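ATP-dependent 6-phosphofructokinase isozyme 2 (Escherichia coli, PDB 3UMO) phosphorylates D-fructose 6-phosphate to fructose 1,6-bisphosphate with magnesium and ATP, the first committing step of glycolysis, working as a homodimer. Local coordinates at residues Thr8-Leu13 with Ser137-Pro142; Asp14-Thr19 with Val34-Gly39. All blocks are in the same frame, centred on the assembly; numbering follows the deposited sequence.

Interaction 1 of 2, residues Thr8-Leu13 with Ser137-Pro142; sequences TLAPSL and SGSLPP
The backbones of T8-A10 and S137-P141 run close together, with CA atoms 5.9 Å apart at T8 and S137 and 5.3 Å apart at A10 and P141, yet no direct hydrogen bond links the two segments. Water bridges them instead. One water accepts from A10 N at 2.9 Å and can donate to S139 O at 2.8 Å, with a weak bond to S137 O as a competing choice. A second accepts from L9 N and may donate weakly to the same S137 O.

Beyond the waters the contact turns apolar. P141 lays its ring against the L9 backbone and the base of its side chain: CG comes within 3.2 Å of L9 O, while CD meets L9 CB at 3.5 Å. P141 CB also faces the methyl of A10. L140 starts out pointing away from the other segment, but its branch returns, and its CD1 lies 3.9 Å from L9 CD1. The two leucines sit side by side and point the same way, with L9 also packed on F118 and L121 of helix 115-125. S139 OG lies between its own N and carbonyl carbon (chi1 61°), a rotation that sets it 3.4 Å from A10 CB.

T8-P11 follows strand 4-7 and G138-P142 follows strand 133-137, neighbours at the topological switch point of the parallel sheet. In this ribokinase-type fold the loops at the C-terminal end of that sheet help form the substrate site, to which S12, L13 and S139 belong.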
loop_
_atom_site.group_PDB
_atom_site.type_symbol
_atom_site.label_atom_id
_atom_site.label_comp_id
_atom_site.label_asym_id
_atom_site.label_seq_id
_atom_site.Cartn_x
_atom_site.Cartn_y
_atom_site.Cartn_z
ATOM N N THR A 8 -15.686 -7.769 -29.590
ATOM C CA THR A 8 -15.540 -7.336 -28.201
ATOM C C THR A 8 -16.913 -7.022 -27.642
ATOM O O THR A 8 -17.458 -5.950 -27.900
ATOM C CB THR A 8 -14.674 -6.071 -28.093
ATOM O OG1 THR A 8 -13.433 -6.296 -28.760
ATOM C CG2 THR A 8 -14.392 -5.725 -26.629
ATOM N N LEU A 9 -17.487 -7.960 -26.893
ATOM C CA LEU A 9 -18.824 -7.752 -26.358
ATOM C C LEU A 9 -18.816 -6.755 -25.209
ATOM O O LEU A 9 -19.835 -6.126 -24.918
ATOM C CB LEU A 9 -19.449 -9.077 -25.920
ATOM C CG LEU A 9 -19.691 -10.089 -27.038
ATOM C CD1 LEU A 9 -20.163 -11.412 -26.452
ATOM C CD2 LEU A 9 -20.688 -9.550 -28.061
ATOM N N ALA A 10 -17.655 -6.596 -24.575
ATOM C CA ALA A 10 -17.509 -5.628 -23.490
ATOM C C ALA A 10 -16.357 -4.667 -23.745
ATOM O O ALA A 10 -15.301 -4.780 -23.120
ATOM C CB ALA A 10 -17.306 -6.343 -22.155
ATOM N N PRO A 11 -16.549 -3.719 -24.673
ATOM C CA PRO A 11 -15.502 -2.716 -24.900
ATOM C C PRO A 11 -15.491 -1.666 -23.797
ATOM O O PRO A 11 -16.387 -1.623 -22.953
ATOM C CB PRO A 11 -15.928 -2.066 -26.213
ATOM C CG PRO A 11 -17.404 -2.207 -26.238
ATOM C CD PRO A 11 -17.702 -3.529 -25.570
ATOM N N SER A 12 -14.484 -0.805 -23.812
ATOM C CA SER A 12 -14.474 0.306 -22.877
ATOM C C SER A 12 -13.736 1.508 -23.434
ATOM O O SER A 12 -12.911 1.381 -24.344
ATOM C CB SER A 12 -13.866 -0.113 -21.532
ATOM O OG SER A 12 -12.538 -0.570 -21.687
ATOM N N LEU A 13 -14.061 2.679 -22.893
ATOM C CA LEU A 13 -13.276 3.879 -23.137
ATOM C C LEU A 13 -12.466 4.109 -21.874
ATOM O O LEU A 13 -12.998 4.564 -20.861
ATOM C CB LEU A 13 -14.171 5.090 -23.405
ATOM C CG LEU A 13 -13.410 6.395 -23.670
ATOM C CD1 LEU A 13 -12.699 6.307 -25.009
ATOM C CD2 LEU A 13 -14.352 7.594 -23.640
ATOM N N SER A 137 -12.647 -11.970 -28.072
ATOM C CA SER A 137 -11.755 -11.726 -26.944
ATOM C C SER A 137 -12.325 -10.728 -25.937
ATOM O O SER A 137 -12.828 -9.664 -26.307
ATOM C CB SER A 137 -10.387 -11.226 -27.442
ATOM O OG SER A 137 -9.586 -10.825 -26.346
ATOM N N GLY A 138 -12.244 -11.078 -24.659
ATOM C CA GLY A 138 -12.645 -10.170 -23.604
ATOM C C GLY A 138 -13.727 -10.768 -22.733
ATOM O O GLY A 138 -14.178 -11.896 -22.961
ATOM N N SER A 139 -14.151 -9.997 -21.739
ATOM C CA SER A 139 -15.168 -10.441 -20.794
ATOM C C SER A 139 -16.569 -10.466 -21.405
ATOM O O SER A 139 -16.801 -9.924 -22.492
ATOM C CB SER A 139 -15.172 -9.530 -19.563
ATOM O OG SER A 139 -15.482 -8.189 -19.917
ATOM N N LEU A 140 -17.496 -11.100 -20.692
ATOM C CA LEU A 140 -18.901 -11.141 -21.091
ATOM C C LEU A 140 -19.674 -10.074 -20.323
ATOM O O LEU A 140 -19.691 -10.087 -19.088
ATOM C CB LEU A 140 -19.502 -12.522 -20.800
ATOM C CG LEU A 140 -20.913 -12.734 -21.354
ATOM C CD1 LEU A 140 -20.864 -12.877 -22.868
ATOM C CD2 LEU A 140 -21.595 -13.943 -20.717
ATOM N N PRO A 141 -20.313 -9.143 -21.049
ATOM C CA PRO A 141 -21.030 -8.035 -20.409
ATOM C C PRO A 141 -22.354 -8.500 -19.827
ATOM O O PRO A 141 -22.843 -9.566 -20.218
ATOM C CB PRO A 141 -21.278 -7.072 -21.575
ATOM C CG PRO A 141 -21.388 -7.968 -22.765
ATOM C CD PRO A 141 -20.378 -9.060 -22.520
ATOM N N PRO A 142 -22.927 -7.717 -18.896
ATOM C CA PRO A 142 -24.243 -8.050 -18.341
ATOM C C PRO A 142 -25.291 -8.084 -19.446
ATOM O O PRO A 142 -25.174 -7.335 -20.421
ATOM C CB PRO A 142 -24.540 -6.871 -17.404
ATOM C CG PRO A 142 -23.220 -6.262 -17.101
ATOM C CD PRO A 142 -22.372 -6.479 -18.318
HETATM O O HOH W 1 -15.886 -10.430 -26.696
HETATM O O HOH W 2 -15.451 -8.499 -24.447
#

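Interaction 2 of 2, residues Asp14-Thr19 with Val34-Gly39; sequences DSATIT and VFEPGG
D14 O accepts a hydrogen bond from E36 N at 2.9 Å and also takes a CA-H...O contact from F35, whose CA lies 3.2 Å away. The edge of the F35 ring borders this oxygen too. D14 N returns a bond to E36 O at 2.8 Å, and A16 and V34 form the next hydrogen-bonded pair of this antiparallel pairing, with S15 and F35 as the non-hydrogen-bonded pair between them.

On the D14 face, E36 CG is tucked between its own N and C (chi1 77°), 3.8 Å from D14 CB. D14 OD1 is taken by S12 OG and N92 N; OD2 comes 3.4 Å from G38 CA, an approach that the lack of a side chain on G38 permits. That same OD2 is 4.5 Å from E36 OE2, two like charges near each other, while E36 OE1 has a weak bond to T292 OG1.

On the other face, S15 OG approaches F35 CE1 obliquely at 3.2 Å. The F35 ring meets H68 of helix 63-75 with planes nearly perpendicular, and W88 of the second subunit at about 50°. Strand 12-19 lies between 34-38 and 93-97 in the mixed sheet, and P37 packs against helices 40-50 and 63-75.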
loop_
_atom_site.group_PDB
_atom_site.type_symbol
_atom_site.label_atom_id
_atom_site.label_comp_id
_atom_site.label_asym_id
_atom_site.label_seq_id
_atom_site.Cartn_x
_atom_site.Cartn_y
_atom_site.Cartn_z
ATOM N N ASP A 14 -11.185 3.773 -21.920
ATOM C CA ASP A 14 -10.373 3.804 -20.712
ATOM C C ASP A 14 -9.765 5.178 -20.472
ATOM O O ASP A 14 -9.393 5.882 -21.412
ATOM C CB ASP A 14 -9.280 2.727 -20.759
ATOM C CG ASP A 14 -9.850 1.322 -20.772
ATOM O OD1 ASP A 14 -11.013 1.148 -20.349
ATOM O OD2 ASP A 14 -9.136 0.392 -21.202
ATOM N N SER A 15 -9.690 5.556 -19.203
ATOM C CA SER A 15 -9.051 6.804 -18.813
ATOM C C SER A 15 -7.703 6.483 -18.200
ATOM O O SER A 15 -7.615 5.651 -17.303
ATOM C CB SER A 15 -9.900 7.550 -17.781
ATOM O OG SER A 15 -11.086 8.063 -18.352
ATOM N N ALA A 16 -6.652 7.134 -18.685
ATOM C CA ALA A 16 -5.342 7.009 -18.058
ATOM C C ALA A 16 -5.015 8.330 -17.378
ATOM O O ALA A 16 -4.981 9.384 -18.022
ATOM C CB ALA A 16 -4.275 6.666 -19.085
ATOM N N THR A 17 -4.784 8.274 -16.072
ATOM C CA THR A 17 -4.503 9.483 -15.314
ATOM C C THR A 17 -3.260 9.331 -14.445
ATOM O O THR A 17 -2.756 8.214 -14.245
ATOM C CB THR A 17 -5.708 9.882 -14.438
ATOM O OG1 THR A 17 -5.444 11.140 -13.809
ATOM C CG2 THR A 17 -5.978 8.825 -13.369
ATOM N N ILE A 18 -2.777 10.458 -13.928
ATOM C CA ILE A 18 -1.557 10.499 -13.134
ATOM C C ILE A 18 -1.842 11.170 -11.792
ATOM O O ILE A 18 -2.601 12.140 -11.724
ATOM C CB ILE A 18 -0.452 11.286 -13.881
ATOM C CG1 ILE A 18 -0.112 10.596 -15.208
ATOM C CG2 ILE A 18 0.793 11.403 -13.038
ATOM C CD1 ILE A 18 0.727 11.463 -16.150
ATOM N N THR A 19 -1.242 10.646 -10.726
ATOM C CA THR A 19 -1.358 11.259 -9.403
ATOM C C THR A 19 -0.016 11.094 -8.669
ATOM O O THR A 19 0.731 10.161 -8.953
ATOM C CB THR A 19 -2.565 10.656 -8.620
ATOM O OG1 THR A 19 -2.935 11.523 -7.535
ATOM C CG2 THR A 19 -2.237 9.267 -8.091
ATOM N N VAL A 34 -6.123 10.859 -20.202
ATOM C CA VAL A 34 -5.948 10.563 -21.615
ATOM C C VAL A 34 -6.826 9.359 -21.916
ATOM O O VAL A 34 -6.742 8.344 -21.224
ATOM C CB VAL A 34 -4.481 10.229 -21.955
ATOM C CG1 VAL A 34 -4.375 9.698 -23.384
ATOM C CG2 VAL A 34 -3.603 11.460 -21.771
ATOM N N PHE A 35 -7.681 9.468 -22.927
ATOM C CA PHE A 35 -8.587 8.368 -23.243
ATOM C C PHE A 35 -7.972 7.410 -24.249
ATOM O O PHE A 35 -7.255 7.821 -25.160
ATOM C CB PHE A 35 -9.931 8.890 -23.756
ATOM C CG PHE A 35 -10.636 9.781 -22.775
ATOM C CD1 PHE A 35 -11.172 9.256 -21.614
ATOM C CD2 PHE A 35 -10.749 11.146 -23.004
ATOM C CE1 PHE A 35 -11.821 10.067 -20.693
ATOM C CE2 PHE A 35 -11.393 11.968 -22.084
ATOM C CZ PHE A 35 -11.931 11.423 -20.927
ATOM N N GLU A 36 -8.244 6.124 -24.066
ATOM C CA GLU A 36 -7.735 5.112 -24.984
ATOM C C GLU A 36 -8.765 4.002 -25.153
ATOM O O GLU A 36 -9.590 3.768 -24.263
ATOM C CB GLU A 36 -6.407 4.537 -24.481
ATOM C CG GLU A 36 -6.551 3.539 -23.346
ATOM C CD GLU A 36 -5.267 3.361 -22.552
ATOM O OE1 GLU A 36 -4.331 4.171 -22.730
ATOM O OE2 GLU A 36 -5.201 2.411 -21.741
ATOM N N PRO A 37 -8.729 3.322 -26.310
ATOM C CA PRO A 37 -9.635 2.193 -26.540
ATOM C C PRO A 37 -9.338 1.036 -25.598
ATOM O O PRO A 37 -8.179 0.718 -25.331
ATOM C CB PRO A 37 -9.326 1.788 -27.986
ATOM C CG PRO A 37 -8.765 3.022 -28.616
ATOM C CD PRO A 37 -7.962 3.663 -27.523
ATOM N N GLY A 38 -10.390 0.414 -25.087
ATOM C CA GLY A 38 -10.221 -0.718 -24.201
ATOM C C GLY A 38 -11.053 -1.885 -24.676
ATOM O O GLY A 38 -12.034 -1.704 -25.396
ATOM N N GLY A 39 -10.659 -3.088 -24.278
ATOM C CA GLY A 39 -11.410 -4.274 -24.644
ATOM C C GLY A 39 -10.532 -5.268 -25.365
ATOM O O GLY A 39 -9.640 -4.879 -26.124
#

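Strand 12-19 ties the two interactions together, their centres about 16 Å apart. The chain passes from the water-bridged loop of interaction 1 directly into the strand pairing of interaction 2, where S12 O and G38 N, 2.8 Å apart, probably form a hydrogen bond. Packing adds to the join: T8 CG2 lies 3.9 Å from G39 CA, and L13 CD1 lies 4.0 Å from F35 CB. S12, L13, D14, G39 and S139 all belong to the substrate site, so both contacts border it. The S137 side chain is about 8 Å from bound ATP, that of D14 about 11 Å; S137 is also about 7 Å from magnesium and about 4 Å from the side chain of D256, the active-site residue inferred by similarity.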